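Local structure of two-domain protein containing predicted PHP-like metal-dependent phosphoesterase (Bacteroides vulgatus ATCC 8482, 3E38) at residues Thr18-His24 / Leu48-Thr54; Arg39-Arg45 / Ile195-Gln200; His70-Phe74 / Leu87-Gly91; Met189-Ser193 / Arg211-Phe215. The protein binds three zinc ions in a PHP-type domain and is probably a metal-dependent phosphoesterase, perhaps acting as a 5'-3' nucleic acid exonuclease. All blocks are in the same frame, centred on the assembly; numbering follows the deposited sequence.

Contact 1: Thr18-His24 / Leu48-Thr54; sequences TLKCDFH and LDAISLT. With ZN (zinc ion), chain I.
The parallel beta bridges C21-A50 and D22-I51 join the two strands of a beta-alpha-beta unit, strand 17-22, helix 36-45 and strand 50-56, in the PHP domain. K20 O receives D49 N at 2.8 Å along an almost straight bond (176° at the hydrogen) and a weak one from A50 N. Further on, D22 bonds the neighbouring strand twice, its N to A50 O (3.1 Å) and its O from S52 N (3.0 Å), straddling I51. At the entrance a side chain stands in for the backbone: D49 OD2 accepts K20 N at 2.9 Å through its anti lone pair. The carboxylate lies there because CG sits beside its own backbone N (chi1 -65°). The L19 side chain crosses that of D49 at about a right angle, CD2 touching OD2, and one water joins D49 OD2 to T18 O and K20 NZ. An aspartate suits this spot, since OD1 pairs with R221 as well. K20 NZ, whose stronger partner is I8, stays 4.4 Å from D49 OD2, beyond a salt bridge. Small residues fill one face of the pairing, with C21 SG against A50 CB at 3.8 Å; on the other, D22 CB meets L48 CD1. At the far end H24 NE2 binds zinc at 2.2 Å, in a site shared with H26, E93, D194 and a water. T54 OG1 stands 3.3 Å from H24 CD2, while E167 bonds ND1 and so fixes the ring's rotation. Metal ligands emerging from the C-terminal ends of parallel strands are typical of the PHP domain's distorted barrel.

Contact 2: Arg39-Arg45 / Ile195-Gln200; sequences RVDEAYR and IHQPIQ. With ZN (zinc ion), chain J.
R39 of helix 36-45 points its guanidinium end-on at the loop bearing H196, and both NH1 (2.9 Å) and NH2 (3.1 Å) grip the single oxygen Q197 O. That oxygen lies in the guanidinium plane and is reached from one face of its own peptide plane; NH2 adds a weak bond to H196 O. I195 CG2 covers one face of the group, 3.5 Å from R39 CZ. At the edge E42 OE1 accepts NH1 at 2.9 Å through its syn lone pair, a salt bridge within the helix, and NE bonds H26 O. The other oxygen, E42 OE2, receives I199 N at 2.9 Å from above the carboxylate plane, while the E42 chain slides past I199 CG2. This part is buried and tight. The outer end is looser: R45 NH2 and Q200 NE2, two donors, face each other at 3.2 Å without bonding, and NE2 turns to T201 of a neighbouring subunit. A leucine in place of R39 would probably leave Q197 O and E42 OE1 without their charged mate and the loop freer to shift. Since H196 NE2 binds zinc, this cationic grip on neighbouring carbonyls is likely to steady a metal ligand from the second shell.

Contact 3: His70-Phe74 / Leu87-Gly91; sequences HNRSF and LLIKG
The phenyl ring of F74 carries the aliphatic chain of K90 over one face. K90 CB stands 3.9 Å from the ring centroid, 28° off the normal, a CH-pi contact, and K90 CE returns to the same face nearer the rim, 3.6 Å from F74 CD2. L88 CG lies on the opposite side of the ring plane but outside the ring outline, 3.8 Å from F74 CE1. The edge points at the backbone, where L88 O lies in the ring plane, also 3.8 Å from CE1. F74 faces strand 87-95 because its CG is anti to the backbone N (chi1 169°), which swings the ring away from the start of helix 72-83. K90 begins extended and then folds at its last two torsions, arching across the ring until NZ reaches N71. There OD1 accepts NZ at 2.7 Å, with the ammonium above the amide plane and not on a lone pair. The same oxygen takes the backbone N of S111, and N71 ND2 bonds D110, so the amide is held against flipping. A water links K90 NZ (3.0 Å) to H70 O, and a glycerol probably left from crystallisation supplies another partner. A lysine suits the place by offering methylenes to an aromatic face and a charge to the loop before the helix; leucine and phenylalanine supply the apolar seal between helix and strand, L88 also packing on C77 and A81. The ammonium is probably solvated by neutral dipoles here, the amide oxygen and water, since no carboxylate meets it across this contact.

Contact 4: Met189-Ser193 / Arg211-Phe215; sequences MIGTS and RTMTF
Strands 189-192 and 213-215 approach to 4.5 Å between their axes and run roughly antiparallel, 137° apart, with T192 nearest M213, where two strands of the PHP domain, each bonded to other neighbours, come together in the buried interior of the protein, within the curled sheet. No regular ladder forms: T214 N is poorly angled toward G191 O, and the T214 hydroxyl takes over, OG1 donating to G191 O at 2.7 Å. With OG1 beside its own backbone N (chi1 -54°), the hydroxyl points across to the other strand. G191 suits its place because a beta carbon there would clash with M213 O. T212, the other threonine directed at the opposite strand, lays CG2 against T192 O at 3.2 Å and gives its OG1 to G171 O. A valine in place of T214 would probably keep the bulk but leave G191 O without its hydroxyl mate, weakening the tie between the strands. M213, a selenomethionine, turns to the other side toward K20. At the S193-R211 end of the pair R211 and S193 both reach D22, the arginine through a salt bridge and the serine through a hydrogen bond. I190 completes the packing with its CG2 3.8 Å from T214 OG1.

Contacts 1, 3 and 4 all reach the one mixed sheet of the PHP domain. Between centres, contact 1 lies about 8 Å from contact 4 and about 12 Å from contact 3, and contacts 3 and 4 are about 18 Å apart; contact 2 joins helix 36-45 to the loop 195-200, its centre about 11 Å from that of contact 1. Along the chain contact 1 closes before contacts 3 and 4 open, while contact 2 crosses both 1 and 4 and has contact 3 nested inside its loop. Helix 36-45 is the connection inside the beta-alpha-beta unit of contact 1, and D22 ties contact 1 to contact 4. Residues distant in sequence thus bring H24 and H196 to neighbouring zinc ions.

Contact 1: Thr18-His24 / Leu48-Thr54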
loop_
_atom_site.group_PDB
_atom_site.type_symbol
_atom_site.label_atom_id
_atom_site.label_comp_id
_atom_site.label_asym_id
_atom_site.label_seq_id
_atom_site.Cartn_x
_atom_site.Cartn_y
_atom_site.Cartn_z
ATOM N N THR B 18 26.115 -10.904 -6.927
ATOM C CA THR B 18 24.835 -10.788 -7.657
ATOM C C THR B 18 24.488 -9.338 -7.981
ATOM O O THR B 18 24.231 -8.465 -7.109
ATOM C CB THR B 18 23.628 -11.529 -6.934
ATOM O OG1 THR B 18 23.887 -12.945 -6.836
ATOM C CG2 THR B 18 22.301 -11.310 -7.698
ATOM N N LEU B 19 24.472 -9.092 -9.273
ATOM C CA LEU B 19 24.117 -7.770 -9.786
ATOM C C LEU B 19 22.744 -7.795 -10.455
ATOM O O LEU B 19 22.324 -8.791 -11.147
ATOM C CB LEU B 19 25.216 -7.310 -10.743
ATOM C CG LEU B 19 26.653 -7.306 -10.211
ATOM C CD1 LEU B 19 27.650 -7.020 -11.362
ATOM C CD2 LEU B 19 26.816 -6.290 -8.998
ATOM N N LYS B 20 22.018 -6.718 -10.230
ATOM C CA LYS B 20 20.635 -6.592 -10.756
ATOM C C LYS B 20 20.626 -5.626 -11.923
ATOM O O LYS B 20 20.928 -4.431 -11.782
ATOM C CB LYS B 20 19.641 -6.210 -9.655
ATOM C CG LYS B 20 19.712 -7.100 -8.383
ATOM C CD LYS B 20 20.558 -6.435 -7.313
ATOM C CE LYS B 20 20.725 -7.305 -6.078
ATOM N NZ LYS B 20 21.407 -6.606 -4.940
ATOM N N CYS B 21 20.339 -6.176 -13.101
ATOM C CA CYS B 21 20.459 -5.396 -14.329
ATOM C C CYS B 21 19.232 -5.390 -15.229
ATOM O O CYS B 21 18.465 -6.363 -15.249
ATOM C CB CYS B 21 21.659 -5.922 -15.129
ATOM S SG CYS B 21 23.164 -6.166 -14.150
ATOM N N ASP B 22 19.059 -4.255 -15.926
ATOM C CA ASP B 22 17.976 -4.023 -16.921
ATOM C C ASP B 22 18.630 -3.582 -18.228
ATOM O O ASP B 22 19.100 -2.447 -18.378
ATOM C CB ASP B 22 16.964 -3.009 -16.404
ATOM C CG ASP B 22 15.695 -2.953 -17.225
ATOM O OD1 ASP B 22 15.571 -3.774 -18.155
ATOM O OD2 ASP B 22 14.821 -2.090 -16.909
ATOM N N PHE B 23 18.667 -4.502 -19.177
ATOM C CA PHE B 23 19.436 -4.288 -20.409
ATOM C C PHE B 23 18.621 -3.790 -21.590
ATOM O O PHE B 23 19.031 -3.913 -22.736
ATOM C CB PHE B 23 20.120 -5.606 -20.795
ATOM C CG PHE B 23 21.123 -6.114 -19.776
ATOM C CD1 PHE B 23 22.215 -5.341 -19.423
ATOM C CD2 PHE B 23 21.005 -7.372 -19.239
ATOM C CE1 PHE B 23 23.143 -5.802 -18.550
ATOM C CE2 PHE B 23 21.937 -7.845 -18.346
ATOM C CZ PHE B 23 22.997 -7.057 -17.997
ATOM N N HIS B 24 17.444 -3.267 -21.294
ATOM C CA HIS B 24 16.502 -2.879 -22.350
ATOM C C HIS B 24 15.467 -1.895 -21.854
ATOM O O HIS B 24 14.597 -2.197 -21.054
ATOM C CB HIS B 24 15.801 -4.144 -22.853
ATOM C CG HIS B 24 14.988 -3.965 -24.089
ATOM N ND1 HIS B 24 14.623 -5.037 -24.875
ATOM C CD2 HIS B 24 14.536 -2.861 -24.721
ATOM C CE1 HIS B 24 13.939 -4.606 -25.916
ATOM N NE2 HIS B 24 13.866 -3.291 -25.848
ATOM N N LEU B 48 18.953 -1.384 -8.519
ATOM C CA LEU B 48 19.608 -1.934 -9.678
ATOM C C LEU B 48 21.014 -1.509 -9.595
ATOM O O LEU B 48 21.320 -0.540 -8.926
ATOM C CB LEU B 48 19.014 -1.393 -10.978
ATOM C CG LEU B 48 17.618 -1.722 -11.429
ATOM C CD1 LEU B 48 17.526 -1.345 -12.934
ATOM C CD2 LEU B 48 17.376 -3.168 -11.210
ATOM N N ASP B 49 21.853 -2.241 -10.322
ATOM C CA ASP B 49 23.294 -1.985 -10.395
ATOM C C ASP B 49 23.752 -1.475 -11.761
ATOM O O ASP B 49 24.759 -0.757 -11.911
ATOM C CB ASP B 49 24.047 -3.277 -10.100
ATOM C CG ASP B 49 23.829 -3.762 -8.683
ATOM O OD1 ASP B 49 24.107 -3.002 -7.736
ATOM O OD2 ASP B 49 23.420 -4.916 -8.515
ATOM N N ALA B 50 22.993 -1.864 -12.765
ATOM C CA ALA B 50 23.357 -1.579 -14.137
ATOM C C ALA B 50 22.155 -1.536 -15.070
ATOM O O ALA B 50 21.141 -2.248 -14.895
ATOM C CB ALA B 50 24.407 -2.614 -14.625
ATOM N N ILE B 51 22.314 -0.699 -16.079
ATOM C CA ILE B 51 21.294 -0.520 -17.087
ATOM C C ILE B 51 21.883 -0.228 -18.424
ATOM O O ILE B 51 23.005 0.161 -18.541
ATOM C CB ILE B 51 20.362 0.709 -16.757
ATOM C CG1 ILE B 51 21.143 2.008 -16.831
ATOM C CG2 ILE B 51 19.684 0.564 -15.389
ATOM C CD1 ILE B 51 20.293 3.280 -16.571
ATOM N N SER B 52 21.077 -0.436 -19.436
ATOM C CA SER B 52 21.416 -0.041 -20.776
ATOM C C SER B 52 20.193 0.636 -21.394
ATOM O O SER B 52 19.151 -0.007 -21.561
ATOM C CB SER B 52 21.823 -1.270 -21.605
ATOM O OG SER B 52 22.269 -0.911 -22.909
ATOM N N LEU B 53 20.327 1.925 -21.686
ATOM C CA LEU B 53 19.285 2.692 -22.383
ATOM C C LEU B 53 19.478 2.342 -23.863
ATOM O O LEU B 53 20.430 2.790 -24.530
ATOM C CB LEU B 53 19.415 4.176 -22.089
ATOM C CG LEU B 53 18.325 5.170 -22.481
ATOM C CD1 LEU B 53 16.943 4.701 -22.100
ATOM C CD2 LEU B 53 18.634 6.539 -21.828
ATOM N N THR B 54 18.596 1.462 -24.333
ATOM C CA THR B 54 18.684 0.885 -25.654
ATOM C C THR B 54 17.621 1.422 -26.577
ATOM O O THR B 54 16.648 0.756 -26.867
ATOM C CB THR B 54 18.557 -0.641 -25.581
ATOM O OG1 THR B 54 17.226 -0.990 -25.183
ATOM C CG2 THR B 54 19.578 -1.217 -24.620
HETATM ZN ZN ZN I . 12.377 -2.060 -26.878
HETATM O O HOH W 1 23.823 -5.916 -6.201
HETATM O O HOH W 2 11.770 -3.879 -27.770
#

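Contact 2: Arg39-Arg45 / Ile195-Gln200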
loop_
_atom_site.group_PDB
_atom_site.type_symbol
_atom_site.label_atom_id
_atom_site.label_comp_id
_atom_site.label_asym_id
_atom_site.label_seq_id
_atom_site.Cartn_x
_atom_site.Cartn_y
_atom_site.Cartn_z
ATOM N N ARG B 39 15.762 7.377 -16.208
ATOM C CA ARG B 39 16.010 5.935 -16.183
ATOM C C ARG B 39 17.092 5.595 -15.159
ATOM O O ARG B 39 17.158 4.464 -14.648
ATOM C CB ARG B 39 16.410 5.352 -17.547
ATOM C CG ARG B 39 15.339 5.379 -18.628
ATOM C CD ARG B 39 14.068 4.720 -18.154
ATOM N NE ARG B 39 13.047 4.712 -19.198
ATOM C CZ ARG B 39 11.734 4.671 -18.969
ATOM N NH1 ARG B 39 11.262 4.642 -17.724
ATOM N NH2 ARG B 39 10.890 4.657 -19.991
ATOM N N VAL B 40 17.905 6.603 -14.864
ATOM C CA VAL B 40 19.039 6.446 -13.974
ATOM C C VAL B 40 18.498 6.569 -12.565
ATOM O O VAL B 40 18.901 5.831 -11.689
ATOM C CB VAL B 40 20.228 7.470 -14.231
ATOM C CG1 VAL B 40 21.314 7.303 -13.142
ATOM C CG2 VAL B 40 20.834 7.311 -15.662
ATOM N N ASP B 41 17.610 7.538 -12.365
ATOM C CA ASP B 41 16.945 7.708 -11.072
ATOM C C ASP B 41 16.171 6.468 -10.658
ATOM O O ASP B 41 16.170 6.079 -9.497
ATOM C CB ASP B 41 15.935 8.829 -11.114
ATOM C CG ASP B 41 16.579 10.173 -11.315
ATOM O OD1 ASP B 41 17.718 10.308 -10.838
ATOM O OD2 ASP B 41 15.949 11.045 -11.963
ATOM N N GLU B 42 15.478 5.891 -11.625
ATOM C CA GLU B 42 14.639 4.717 -11.372
ATOM C C GLU B 42 15.463 3.513 -10.984
ATOM O O GLU B 42 15.110 2.803 -10.055
ATOM C CB GLU B 42 13.826 4.367 -12.593
ATOM C CG GLU B 42 12.758 5.440 -12.947
ATOM C CD GLU B 42 12.061 5.137 -14.284
ATOM O OE1 GLU B 42 12.653 4.419 -15.144
ATOM O OE2 GLU B 42 10.949 5.657 -14.484
ATOM N N ALA B 43 16.564 3.307 -11.689
ATOM C CA ALA B 43 17.463 2.148 -11.454
ATOM C C ALA B 43 18.028 2.231 -10.064
ATOM O O ALA B 43 18.011 1.279 -9.299
ATOM C CB ALA B 43 18.596 2.072 -12.500
ATOM N N TYR B 44 18.483 3.417 -9.724
ATOM C CA TYR B 44 19.014 3.661 -8.396
ATOM C C TYR B 44 17.978 3.279 -7.353
ATOM O O TYR B 44 18.196 2.470 -6.439
ATOM C CB TYR B 44 19.361 5.153 -8.219
ATOM C CG TYR B 44 19.945 5.442 -6.884
ATOM C CD1 TYR B 44 21.182 4.924 -6.538
ATOM C CD2 TYR B 44 19.259 6.197 -5.937
ATOM C CE1 TYR B 44 21.732 5.153 -5.299
ATOM C CE2 TYR B 44 19.818 6.454 -4.682
ATOM C CZ TYR B 44 21.060 5.917 -4.388
ATOM O OH TYR B 44 21.670 6.129 -3.191
ATOM N N ARG B 45 16.841 3.925 -7.485
ATOM C CA ARG B 45 15.741 3.757 -6.513
ATOM C C ARG B 45 15.321 2.300 -6.343
ATOM O O ARG B 45 15.064 1.843 -5.230
ATOM C CB ARG B 45 14.547 4.619 -6.922
ATOM C CG ARG B 45 13.507 4.753 -5.868
ATOM C CD ARG B 45 12.538 5.936 -6.173
ATOM N NE ARG B 45 11.854 5.798 -7.453
ATOM C CZ ARG B 45 11.910 6.651 -8.466
ATOM N NH1 ARG B 45 12.581 7.796 -8.365
ATOM N NH2 ARG B 45 11.242 6.354 -9.576
ATOM N N ILE B 195 11.028 -0.902 -20.681
ATOM C CA ILE B 195 10.237 0.246 -20.192
ATOM C C ILE B 195 10.198 1.438 -21.130
ATOM O O ILE B 195 11.219 1.855 -21.623
ATOM C CB ILE B 195 10.688 0.679 -18.749
ATOM C CG1 ILE B 195 9.667 1.645 -18.155
ATOM C CG2 ILE B 195 12.150 1.166 -18.717
ATOM C CD1 ILE B 195 8.356 0.916 -17.717
ATOM N N HIS B 196 8.973 1.925 -21.390
ATOM C CA HIS B 196 8.702 3.168 -22.175
ATOM C C HIS B 196 8.091 4.227 -21.285
ATOM O O HIS B 196 8.465 5.394 -21.312
ATOM C CB HIS B 196 7.786 2.934 -23.376
ATOM C CG HIS B 196 8.368 2.038 -24.438
ATOM N ND1 HIS B 196 8.679 0.714 -24.202
ATOM C CD2 HIS B 196 8.662 2.264 -25.743
ATOM C CE1 HIS B 196 9.155 0.163 -25.312
ATOM N NE2 HIS B 196 9.137 1.076 -26.269
ATOM N N GLN B 197 7.156 3.791 -20.452
ATOM C CA GLN B 197 6.450 4.681 -19.542
ATOM C C GLN B 197 7.315 4.986 -18.339
ATOM O O GLN B 197 8.379 4.429 -18.208
ATOM C CB GLN B 197 5.188 3.991 -19.025
ATOM C CG GLN B 197 4.139 3.685 -20.042
ATOM C CD GLN B 197 3.340 4.907 -20.462
ATOM O OE1 GLN B 197 3.454 5.988 -19.874
ATOM N NE2 GLN B 197 2.528 4.739 -21.495
ATOM N N PRO B 198 6.891 5.915 -17.483
ATOM C CA PRO B 198 7.583 5.951 -16.184
ATOM C C PRO B 198 7.462 4.548 -15.531
ATOM O O PRO B 198 6.507 3.803 -15.804
ATOM C CB PRO B 198 6.827 7.057 -15.405
ATOM C CG PRO B 198 6.317 7.988 -16.525
ATOM C CD PRO B 198 5.931 7.016 -17.645
ATOM N N ILE B 199 8.477 4.142 -14.768
ATOM C CA ILE B 199 8.511 2.785 -14.222
ATOM C C ILE B 199 7.270 2.519 -13.344
ATOM O O ILE B 199 6.658 1.461 -13.407
ATOM C CB ILE B 199 9.860 2.489 -13.461
ATOM C CG1 ILE B 199 10.090 0.989 -13.285
ATOM C CG2 ILE B 199 9.933 3.242 -12.110
ATOM C CD1 ILE B 199 10.385 0.182 -14.630
ATOM N N GLN B 200 6.861 3.521 -12.578
ATOM C CA GLN B 200 5.770 3.346 -11.629
ATOM C C GLN B 200 4.442 3.123 -12.342
ATOM O O GLN B 200 3.511 2.624 -11.774
ATOM C CB GLN B 200 5.625 4.552 -10.691
ATOM C CG GLN B 200 6.904 4.996 -9.916
ATOM C CD GLN B 200 7.621 6.161 -10.547
ATOM O OE1 GLN B 200 7.679 6.256 -11.760
ATOM N NE2 GLN B 200 8.155 7.095 -9.710
HETATM ZN ZN ZN J . 9.780 0.934 -28.267
#

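Contact 3: His70-Phe74 / Leu87-Gly91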
loop_
_atom_site.group_PDB
_atom_site.type_symbol
_atom_site.label_atom_id
_atom_site.label_comp_id
_atom_site.label_asym_id
_atom_site.label_seq_id
_atom_site.Cartn_x
_atom_site.Cartn_y
_atom_site.Cartn_z
ATOM N N HIS B 70 22.300 8.884 -32.431
ATOM C CA HIS B 70 21.976 7.675 -31.696
ATOM C C HIS B 70 22.754 7.463 -30.419
ATOM O O HIS B 70 22.470 6.538 -29.661
ATOM C CB HIS B 70 22.160 6.462 -32.596
ATOM C CG HIS B 70 21.314 6.502 -33.824
ATOM N ND1 HIS B 70 19.973 6.187 -33.823
ATOM C CD2 HIS B 70 21.628 6.813 -35.102
ATOM C CE1 HIS B 70 19.498 6.305 -35.046
ATOM N NE2 HIS B 70 20.485 6.683 -35.844
ATOM N N ASN B 71 23.710 8.327 -30.151
ATOM C CA ASN B 71 24.535 8.155 -28.952
ATOM C C ASN B 71 24.076 9.114 -27.864
ATOM O O ASN B 71 24.466 9.030 -26.718
ATOM C CB ASN B 71 26.003 8.402 -29.288
ATOM C CG ASN B 71 26.549 7.419 -30.278
ATOM O OD1 ASN B 71 26.430 6.209 -30.082
ATOM N ND2 ASN B 71 27.218 7.917 -31.322
ATOM N N ARG B 72 23.203 10.026 -28.245
ATOM C CA ARG B 72 22.835 11.125 -27.327
ATOM C C ARG B 72 22.142 10.734 -25.961
ATOM O O ARG B 72 22.431 11.342 -24.927
ATOM C CB ARG B 72 22.003 12.150 -28.098
ATOM C CG ARG B 72 21.629 13.404 -27.333
ATOM C CD ARG B 72 22.796 14.195 -26.909
ATOM N NE ARG B 72 22.327 15.448 -26.294
ATOM C CZ ARG B 72 23.055 16.232 -25.517
ATOM N NH1 ARG B 72 24.301 15.897 -25.226
ATOM N NH2 ARG B 72 22.514 17.334 -25.001
ATOM N N SER B 73 21.224 9.771 -25.918
ATOM C CA SER B 73 20.575 9.517 -24.622
ATOM C C SER B 73 21.605 8.924 -23.638
ATOM O O SER B 73 21.625 9.249 -22.474
ATOM C CB SER B 73 19.327 8.662 -24.774
ATOM O OG SER B 73 19.611 7.472 -25.433
ATOM N N PHE B 74 22.525 8.149 -24.167
ATOM C CA PHE B 74 23.617 7.593 -23.359
ATOM C C PHE B 74 24.461 8.731 -22.811
ATOM O O PHE B 74 24.820 8.796 -21.659
ATOM C CB PHE B 74 24.470 6.633 -24.216
ATOM C CG PHE B 74 25.769 6.202 -23.572
ATOM C CD1 PHE B 74 25.826 5.054 -22.772
ATOM C CD2 PHE B 74 26.940 6.884 -23.832
ATOM C CE1 PHE B 74 26.984 4.653 -22.208
ATOM C CE2 PHE B 74 28.112 6.478 -23.286
ATOM C CZ PHE B 74 28.135 5.367 -22.442
ATOM N N LEU B 87 26.006 1.519 -13.191
ATOM C CA LEU B 87 26.821 1.128 -14.344
ATOM C C LEU B 87 25.992 1.281 -15.601
ATOM O O LEU B 87 24.892 0.732 -15.683
ATOM C CB LEU B 87 27.320 -0.349 -14.248
ATOM C CG LEU B 87 28.248 -0.743 -13.069
ATOM C CD1 LEU B 87 28.496 -2.255 -13.044
ATOM C CD2 LEU B 87 29.581 0.012 -13.071
ATOM N N LEU B 88 26.559 1.987 -16.576
ATOM C CA LEU B 88 25.860 2.340 -17.811
ATOM C C LEU B 88 26.486 1.691 -19.033
ATOM O O LEU B 88 27.543 2.069 -19.494
ATOM C CB LEU B 88 25.805 3.870 -17.920
ATOM C CG LEU B 88 24.996 4.652 -18.947
ATOM C CD1 LEU B 88 23.512 4.512 -18.784
ATOM C CD2 LEU B 88 25.384 6.106 -18.818
ATOM N N ILE B 89 25.773 0.717 -19.550
ATOM C CA ILE B 89 26.149 -0.057 -20.730
ATOM C C ILE B 89 25.466 0.620 -21.926
ATOM O O ILE B 89 24.238 0.756 -21.999
ATOM C CB ILE B 89 25.679 -1.528 -20.562
ATOM C CG1 ILE B 89 26.252 -2.104 -19.275
ATOM C CG2 ILE B 89 25.977 -2.448 -21.818
ATOM C CD1 ILE B 89 25.493 -3.364 -18.806
ATOM N N LYS B 90 26.292 1.081 -22.842
ATOM C CA LYS B 90 25.840 1.667 -24.090
ATOM C C LYS B 90 25.191 0.569 -24.946
ATOM O O LYS B 90 25.711 -0.537 -25.117
ATOM C CB LYS B 90 27.001 2.312 -24.833
ATOM C CG LYS B 90 26.601 2.805 -26.235
ATOM C CD LYS B 90 27.777 3.443 -26.995
ATOM C CE LYS B 90 27.874 4.951 -26.757
ATOM N NZ LYS B 90 26.799 5.666 -27.476
ATOM N N GLY B 91 24.018 0.882 -25.470
ATOM C CA GLY B 91 23.327 -0.082 -26.309
ATOM C C GLY B 91 22.248 0.575 -27.104
ATOM O O GLY B 91 21.922 1.782 -26.915
HETATM O O HOH W 3 23.866 5.075 -27.261
#

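Contact 4: Met189-Ser193 / Arg211-Phe215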
loop_
_atom_site.group_PDB
_atom_site.type_symbol
_atom_site.label_atom_id
_atom_site.label_comp_id
_atom_site.label_asym_id
_atom_site.label_seq_id
_atom_site.Cartn_x
_atom_site.Cartn_y
_atom_site.Cartn_z
HETATM N N MSE B 189 20.188 -16.485 -20.882
HETATM C CA MSE B 189 18.783 -16.120 -20.621
HETATM C C MSE B 189 18.768 -14.740 -20.016
HETATM O O MSE B 189 19.474 -14.467 -19.053
HETATM C CB MSE B 189 18.101 -17.102 -19.681
HETATM C CG MSE B 189 18.114 -18.523 -20.208
HETATM SE SE MSE B 189 17.132 -19.624 -19.027
HETATM C CE MSE B 189 17.884 -21.377 -19.648
ATOM N N ILE B 190 17.978 -13.895 -20.658
ATOM C CA ILE B 190 17.837 -12.483 -20.325
ATOM C C ILE B 190 16.441 -12.069 -19.892
ATOM O O ILE B 190 15.441 -12.540 -20.387
ATOM C CB ILE B 190 18.214 -11.565 -21.522
ATOM C CG1 ILE B 190 19.667 -11.722 -21.928
ATOM C CG2 ILE B 190 18.017 -10.059 -21.133
ATOM C CD1 ILE B 190 20.658 -11.151 -20.921
ATOM N N GLY B 191 16.396 -11.105 -18.993
ATOM C CA GLY B 191 15.117 -10.552 -18.604
ATOM C C GLY B 191 15.188 -9.052 -18.424
ATOM O O GLY B 191 16.034 -8.535 -17.694
ATOM N N THR B 192 14.273 -8.367 -19.090
ATOM C CA THR B 192 14.286 -6.901 -19.097
ATOM C C THR B 192 12.913 -6.282 -18.981
ATOM O O THR B 192 11.906 -6.955 -19.062
ATOM C CB THR B 192 14.935 -6.379 -20.368
ATOM O OG1 THR B 192 14.051 -6.622 -21.450
ATOM C CG2 THR B 192 16.253 -7.103 -20.653
ATOM N N SER B 193 12.918 -4.969 -18.775
ATOM C CA SER B 193 11.692 -4.222 -18.606
ATOM C C SER B 193 11.159 -3.789 -19.957
ATOM O O SER B 193 9.992 -3.914 -20.230
ATOM C CB SER B 193 11.882 -2.982 -17.721
ATOM O OG SER B 193 12.638 -1.966 -18.338
ATOM N N ARG B 211 10.197 -4.553 -11.448
ATOM C CA ARG B 211 10.485 -4.526 -12.858
ATOM C C ARG B 211 11.133 -5.832 -13.233
ATOM O O ARG B 211 11.935 -6.348 -12.481
ATOM C CB ARG B 211 11.397 -3.354 -13.239
ATOM C CG ARG B 211 12.891 -3.603 -13.038
ATOM C CD ARG B 211 13.718 -2.640 -13.871
ATOM N NE ARG B 211 13.766 -1.344 -13.229
ATOM C CZ ARG B 211 14.187 -0.228 -13.791
ATOM N NH1 ARG B 211 14.595 -0.220 -15.044
ATOM N NH2 ARG B 211 14.182 0.891 -13.076
ATOM N N THR B 212 10.760 -6.374 -14.387
ATOM C CA THR B 212 11.404 -7.583 -14.905
ATOM C C THR B 212 12.869 -7.264 -15.126
ATOM O O THR B 212 13.239 -6.217 -15.632
ATOM C CB THR B 212 10.709 -8.038 -16.184
ATOM O OG1 THR B 212 9.367 -8.361 -15.828
ATOM C CG2 THR B 212 11.382 -9.246 -16.824
HETATM N N MSE B 213 13.719 -8.146 -14.678
HETATM C CA MSE B 213 15.133 -7.851 -14.758
HETATM C C MSE B 213 15.990 -9.077 -14.839
HETATM O O MSE B 213 15.499 -10.172 -14.917
HETATM C CB MSE B 213 15.541 -7.068 -13.505
HETATM C CG MSE B 213 15.452 -7.893 -12.212
HETATM SE SE MSE B 213 15.895 -6.836 -10.616
HETATM C CE MSE B 213 14.313 -5.689 -10.643
ATOM N N THR B 214 17.299 -8.862 -14.827
ATOM C CA THR B 214 18.267 -9.989 -14.887
ATOM C C THR B 214 19.244 -9.983 -13.736
ATOM O O THR B 214 19.862 -8.968 -13.402
ATOM C CB THR B 214 19.102 -10.013 -16.203
ATOM O OG1 THR B 214 18.239 -9.998 -17.328
ATOM C CG2 THR B 214 19.999 -11.219 -16.282
ATOM N N PHE B 215 19.306 -11.119 -13.072
ATOM C CA PHE B 215 20.333 -11.337 -12.069
ATOM C C PHE B 215 21.590 -11.804 -12.810
ATOM O O PHE B 215 21.563 -12.823 -13.559
ATOM C CB PHE B 215 19.948 -12.388 -11.009
ATOM C CG PHE B 215 18.842 -11.978 -10.111
ATOM C CD1 PHE B 215 18.476 -10.648 -10.017
ATOM C CD2 PHE B 215 18.241 -12.908 -9.263
ATOM C CE1 PHE B 215 17.449 -10.257 -9.172
ATOM C CE2 PHE B 215 17.218 -12.526 -8.391
ATOM C CZ PHE B 215 16.822 -11.205 -8.352
#